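Local coordinates for putative PAS/PAC sensor protein (Nakamurella multipartita DSM 44233, PDB 6HMJ), which acts as a blue-light receptor that carries flavin mononucleotide and binds RNA, coupling light sensing to translational regulation, at residues Gln167-Met179 and Arg195-Ala207. Sequence-based numbering, arbitrary orientation.
Sequences QSNRKLRDLATGM and RLSTVFTDMGCPA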
loop_
_atom_site.group_PDB
_atom_site.type_symbol
_atom_site.label_atom_id
_atom_site.label_comp_id
_atom_site.label_asym_id
_atom_site.label_seq_id
_atom_site.Cartn_x
_atom_site.Cartn_y
_atom_site.Cartn_z
ATOM N N GLN A 167 7.856 0.961 -17.874
ATOM C CA GLN A 167 9.224 0.475 -18.031
ATOM C C GLN A 167 9.313 -1.038 -17.878
ATOM O O GLN A 167 10.150 -1.676 -18.526
ATOM C CB GLN A 167 10.148 1.165 -17.023
ATOM C CG GLN A 167 10.310 2.663 -17.247
ATOM C CD GLN A 167 10.729 3.001 -18.668
ATOM O OE1 GLN A 167 9.888 3.165 -19.553
ATOM N NE2 GLN A 167 12.035 3.101 -18.893
ATOM N N SER A 168 8.472 -1.628 -17.033
ATOM C CA SER A 168 8.452 -3.072 -16.843
ATOM C C SER A 168 7.455 -3.769 -17.761
ATOM O O SER A 168 7.278 -4.987 -17.655
ATOM C CB SER A 168 8.134 -3.410 -15.383
ATOM O OG SER A 168 6.876 -2.883 -14.997
ATOM N N ASN A 169 6.821 -3.027 -18.668
ATOM C CA ASN A 169 5.803 -3.569 -19.566
ATOM C C ASN A 169 4.760 -4.370 -18.787
ATOM O O ASN A 169 4.453 -5.523 -19.100
ATOM C CB ASN A 169 6.447 -4.415 -20.664
ATOM C CG ASN A 169 5.465 -4.802 -21.751
ATOM O OD1 ASN A 169 4.279 -4.477 -21.678
ATOM N ND2 ASN A 169 5.957 -5.487 -22.777
ATOM N N ARG A 170 4.207 -3.732 -17.758
ATOM C CA ARG A 170 3.167 -4.311 -16.926
ATOM C C ARG A 170 1.973 -3.368 -16.885
ATOM O O ARG A 170 2.100 -2.161 -17.111
ATOM C CB ARG A 170 3.663 -4.562 -15.494
ATOM C CG ARG A 170 4.733 -5.623 -15.372
ATOM C CD ARG A 170 5.339 -5.635 -13.970
ATOM N NE ARG A 170 6.278 -6.742 -13.789
ATOM C CZ ARG A 170 6.096 -7.774 -12.965
ATOM N NH1 ARG A 170 5.009 -7.863 -12.207
ATOM N NH2 ARG A 170 7.020 -8.720 -12.891
ATOM N N LYS A 171 0.802 -3.930 -16.602
ATOM C CA LYS A 171 -0.358 -3.107 -16.301
ATOM C C LYS A 171 -0.252 -2.566 -14.882
ATOM O O LYS A 171 0.163 -3.274 -13.958
ATOM C CB LYS A 171 -1.657 -3.894 -16.465
ATOM C CG LYS A 171 -2.001 -4.248 -17.900
ATOM C CD LYS A 171 -3.481 -4.583 -18.023
ATOM C CE LYS A 171 -3.878 -4.905 -19.452
ATOM N NZ LYS A 171 -5.340 -5.195 -19.567
ATOM N N LEU A 172 -0.629 -1.298 -14.720
ATOM C CA LEU A 172 -0.543 -0.596 -13.447
ATOM C C LEU A 172 -0.996 -1.453 -12.273
ATOM O O LEU A 172 -0.357 -1.447 -11.216
ATOM C CB LEU A 172 -1.386 0.680 -13.504
ATOM C CG LEU A 172 -1.512 1.466 -12.199
ATOM C CD1 LEU A 172 -0.139 1.843 -11.678
ATOM C CD2 LEU A 172 -2.374 2.703 -12.392
ATOM N N ARG A 173 -2.094 -2.191 -12.437
ATOM C CA ARG A 173 -2.602 -2.994 -11.329
ATOM C C ARG A 173 -1.656 -4.144 -11.006
ATOM O O ARG A 173 -1.468 -4.490 -9.834
ATOM C CB ARG A 173 -4.001 -3.519 -11.646
ATOM C CG ARG A 173 -4.085 -4.433 -12.852
ATOM C CD ARG A 173 -5.523 -4.847 -13.116
ATOM N NE ARG A 173 -5.637 -5.767 -14.246
ATOM C CZ ARG A 173 -5.805 -5.396 -15.513
ATOM N NH1 ARG A 173 -5.879 -4.112 -15.840
ATOM N NH2 ARG A 173 -5.895 -6.320 -16.461
ATOM N N ASP A 174 -1.042 -4.744 -12.030
ATOM C CA ASP A 174 -0.080 -5.813 -11.783
ATOM C C ASP A 174 1.169 -5.274 -11.100
ATOM O O ASP A 174 1.705 -5.906 -10.184
ATOM C CB ASP A 174 0.291 -6.505 -13.094
ATOM C CG ASP A 174 -0.890 -7.182 -13.744
ATOM O OD1 ASP A 174 -1.775 -7.662 -13.007
ATOM O OD2 ASP A 174 -0.926 -7.241 -14.991
ATOM N N LEU A 175 1.647 -4.106 -11.534
ATOM C CA LEU A 175 2.773 -3.472 -10.861
ATOM C C LEU A 175 2.450 -3.223 -9.392
ATOM O O LEU A 175 3.248 -3.545 -8.504
ATOM C CB LEU A 175 3.128 -2.157 -11.557
ATOM C CG LEU A 175 4.344 -1.425 -10.977
ATOM C CD1 LEU A 175 5.632 -1.997 -11.560
ATOM C CD2 LEU A 175 4.253 0.077 -11.212
ATOM N N ALA A 176 1.280 -2.639 -9.122
ATOM C CA ALA A 176 0.892 -2.333 -7.750
ATOM C C ALA A 176 0.940 -3.575 -6.871
ATOM O O ALA A 176 1.503 -3.551 -5.771
ATOM C CB ALA A 176 -0.506 -1.713 -7.730
ATOM N N THR A 177 0.353 -4.677 -7.340
ATOM C CA THR A 177 0.392 -5.913 -6.568
ATOM C C THR A 177 1.821 -6.405 -6.388
ATOM O O THR A 177 2.203 -6.843 -5.296
ATOM C CB THR A 177 -0.456 -6.987 -7.248
ATOM O OG1 THR A 177 -1.838 -6.621 -7.173
ATOM C CG2 THR A 177 -0.259 -8.339 -6.569
ATOM N N GLY A 178 2.628 -6.337 -7.447
ATOM C CA GLY A 178 4.005 -6.786 -7.342
ATOM C C GLY A 178 4.814 -5.957 -6.365
ATOM O O GLY A 178 5.653 -6.489 -5.633
ATOM N N MET A 179 4.572 -4.645 -6.335
ATOM C CA MET A 179 5.317 -3.776 -5.432
ATOM C C MET A 179 4.957 -4.056 -3.978
ATOM O O MET A 179 5.830 -4.034 -3.101
ATOM C CB MET A 179 5.042 -2.310 -5.770
ATOM C CG MET A 179 5.914 -1.328 -5.010
ATOM S SD MET A 179 5.244 0.343 -5.024
ATOM C CE MET A 179 4.125 0.240 -3.629
ATOM N N ARG A 195 15.323 -0.177 -0.394
ATOM C CA ARG A 195 14.534 -1.404 -0.405
ATOM C C ARG A 195 13.490 -1.384 -1.515
ATOM O O ARG A 195 13.347 -2.353 -2.270
ATOM C CB ARG A 195 13.869 -1.575 0.961
ATOM C CG ARG A 195 13.387 -2.968 1.281
ATOM C CD ARG A 195 12.561 -2.949 2.553
ATOM N NE ARG A 195 13.199 -2.137 3.587
ATOM C CZ ARG A 195 12.555 -1.536 4.585
ATOM N NH1 ARG A 195 11.237 -1.642 4.700
ATOM N NH2 ARG A 195 13.234 -0.820 5.469
ATOM N N LEU A 196 12.740 -0.286 -1.623
ATOM C CA LEU A 196 11.682 -0.205 -2.625
ATOM C C LEU A 196 12.258 -0.148 -4.035
ATOM O O LEU A 196 11.690 -0.731 -4.966
ATOM C CB LEU A 196 10.807 1.016 -2.346
ATOM C CG LEU A 196 9.490 1.149 -3.109
ATOM C CD1 LEU A 196 8.629 -0.095 -2.967
ATOM C CD2 LEU A 196 8.747 2.376 -2.608
ATOM N N SER A 197 13.382 0.548 -4.214
ATOM C CA SER A 197 13.993 0.641 -5.535
ATOM C C SER A 197 14.357 -0.735 -6.076
ATOM O O SER A 197 14.125 -1.026 -7.256
ATOM C CB SER A 197 15.230 1.537 -5.477
ATOM O OG SER A 197 15.909 1.542 -6.720
ATOM N N THR A 198 14.932 -1.598 -5.234
ATOM C CA THR A 198 15.278 -2.941 -5.685
ATOM C C THR A 198 14.041 -3.780 -5.986
ATOM O O THR A 198 14.131 -4.743 -6.752
ATOM C CB THR A 198 16.149 -3.662 -4.648
ATOM O OG1 THR A 198 15.361 -4.008 -3.503
ATOM C CG2 THR A 198 17.325 -2.795 -4.219
ATOM N N VAL A 199 12.890 -3.436 -5.406
ATOM C CA VAL A 199 11.652 -4.124 -5.756
ATOM C C VAL A 199 11.233 -3.767 -7.175
ATOM O O VAL A 199 10.840 -4.636 -7.961
ATOM C CB VAL A 199 10.544 -3.788 -4.741
ATOM C CG1 VAL A 199 9.191 -4.268 -5.250
ATOM C CG2 VAL A 199 10.855 -4.418 -3.392
ATOM N N PHE A 200 11.297 -2.480 -7.520
ATOM C CA PHE A 200 10.965 -2.067 -8.879
ATOM C C PHE A 200 11.887 -2.729 -9.898
ATOM O O PHE A 200 11.430 -3.184 -10.952
ATOM C CB PHE A 200 11.037 -0.545 -8.997
ATOM C CG PHE A 200 9.886 0.175 -8.341
ATOM C CD1 PHE A 200 8.581 -0.273 -8.503
ATOM C CD2 PHE A 200 10.109 1.296 -7.556
ATOM C CE1 PHE A 200 7.528 0.385 -7.903
ATOM C CE2 PHE A 200 9.057 1.958 -6.951
ATOM C CZ PHE A 200 7.766 1.502 -7.125
ATOM N N THR A 201 13.188 -2.795 -9.604
ATOM C CA THR A 201 14.120 -3.395 -10.555
ATOM C C THR A 201 13.948 -4.908 -10.617
ATOM O O THR A 201 14.093 -5.508 -11.687
ATOM C CB THR A 201 15.557 -3.030 -10.193
ATOM O OG1 THR A 201 15.868 -3.551 -8.898
ATOM C CG2 THR A 201 15.734 -1.519 -10.192
ATOM N N ASP A 202 13.652 -5.546 -9.480
ATOM C CA ASP A 202 13.368 -6.976 -9.495
ATOM C C ASP A 202 12.164 -7.309 -10.367
ATOM O O ASP A 202 12.047 -8.445 -10.836
ATOM C CB ASP A 202 13.121 -7.492 -8.075
ATOM C CG ASP A 202 14.394 -7.615 -7.264
ATOM O OD1 ASP A 202 15.498 -7.480 -7.837
ATOM O OD2 ASP A 202 14.283 -7.856 -6.044
ATOM N N MET A 203 11.269 -6.347 -10.586
ATOM C CA MET A 203 10.090 -6.544 -11.416
ATOM C C MET A 203 10.320 -6.178 -12.876
ATOM O O MET A 203 9.375 -6.234 -13.669
ATOM C CB MET A 203 8.918 -5.726 -10.866
ATOM C CG MET A 203 8.312 -6.294 -9.597
ATOM S SD MET A 203 6.759 -5.494 -9.164
ATOM C CE MET A 203 7.299 -3.805 -8.931
ATOM N N GLY A 204 11.540 -5.799 -13.249
ATOM C CA GLY A 204 11.876 -5.506 -14.627
ATOM C C GLY A 204 12.163 -4.051 -14.916
ATOM O O GLY A 204 12.640 -3.742 -16.016
ATOM N N CYS A 205 11.901 -3.145 -13.979
ATOM C CA CYS A 205 12.258 -1.754 -14.196
ATOM C C CYS A 205 13.776 -1.630 -14.317
ATOM O O CYS A 205 14.522 -2.372 -13.670
ATOM C CB CYS A 205 11.745 -0.881 -13.054
ATOM S SG CYS A 205 9.955 -0.943 -12.816
ATOM N N PRO A 206 14.266 -0.708 -15.142
ATOM C CA PRO A 206 15.718 -0.591 -15.318
ATOM C C PRO A 206 16.399 -0.140 -14.037
ATOM O O PRO A 206 15.805 0.526 -13.185
ATOM C CB PRO A 206 15.868 0.452 -16.432
ATOM C CG PRO A 206 14.581 1.203 -16.453
ATOM C CD PRO A 206 13.517 0.292 -15.926
ATOM N N ALA A 207 17.670 -0.513 -13.912
ATOM C CA ALA A 207 18.420 -0.201 -12.707
ATOM C C ALA A 207 18.624 1.309 -12.584
ATOM O O ALA A 207 18.707 2.016 -13.592
ATOM C CB ALA A 207 19.772 -0.906 -12.723
#
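Met203 and Met179, which touch across the contact, differ in chi1: in Met203 CG lies anti to the carbonyl carbon (chi1 -74°), sending the thioether to helix 172-179, whereas Met179 has CG anti to the backbone N (chi1 -172°) and runs out beside helix 195-202. The sulfur of Met203 rests against bare backbone, with SD 3.5 Å from Gly178 CA. Its methyl then bends over to Leu175, Met203 CE lying 3.6 Å from Leu175 CD1. Met179 packs against Leu196 and Phe200; its CG is 3.6 Å from Leu196 CD1, and its SD approaches Phe200 CZ at 3.5 Å in an oblique Met-aromatic contact. At the loop end, the extended Arg170 has Met203 CB over one face of its guanidinium, toward the rim, while NE gives a weak, bent hydrogen bond (3.1 Å) to Met203 O. Replacing Arg170 by alanine is likely to leave the Met203 carbonyl without this weak donor and to uncover Met203 CB. Schellman motifs at Asn169 and Gly204 end the two preceding helices close to each other; nearby, Gln167 CB packs on Pro206 CD at 3.6 Å. Helix 172-179, in the ANTAR domain, crosses helix 195-202 at 132°; Leu175 also touches Ser165 of helix 154-167, whose His164 stacks on Phe200, and Met179 reaches Ala142, Ile145 and Val146 of the long helix 114-149.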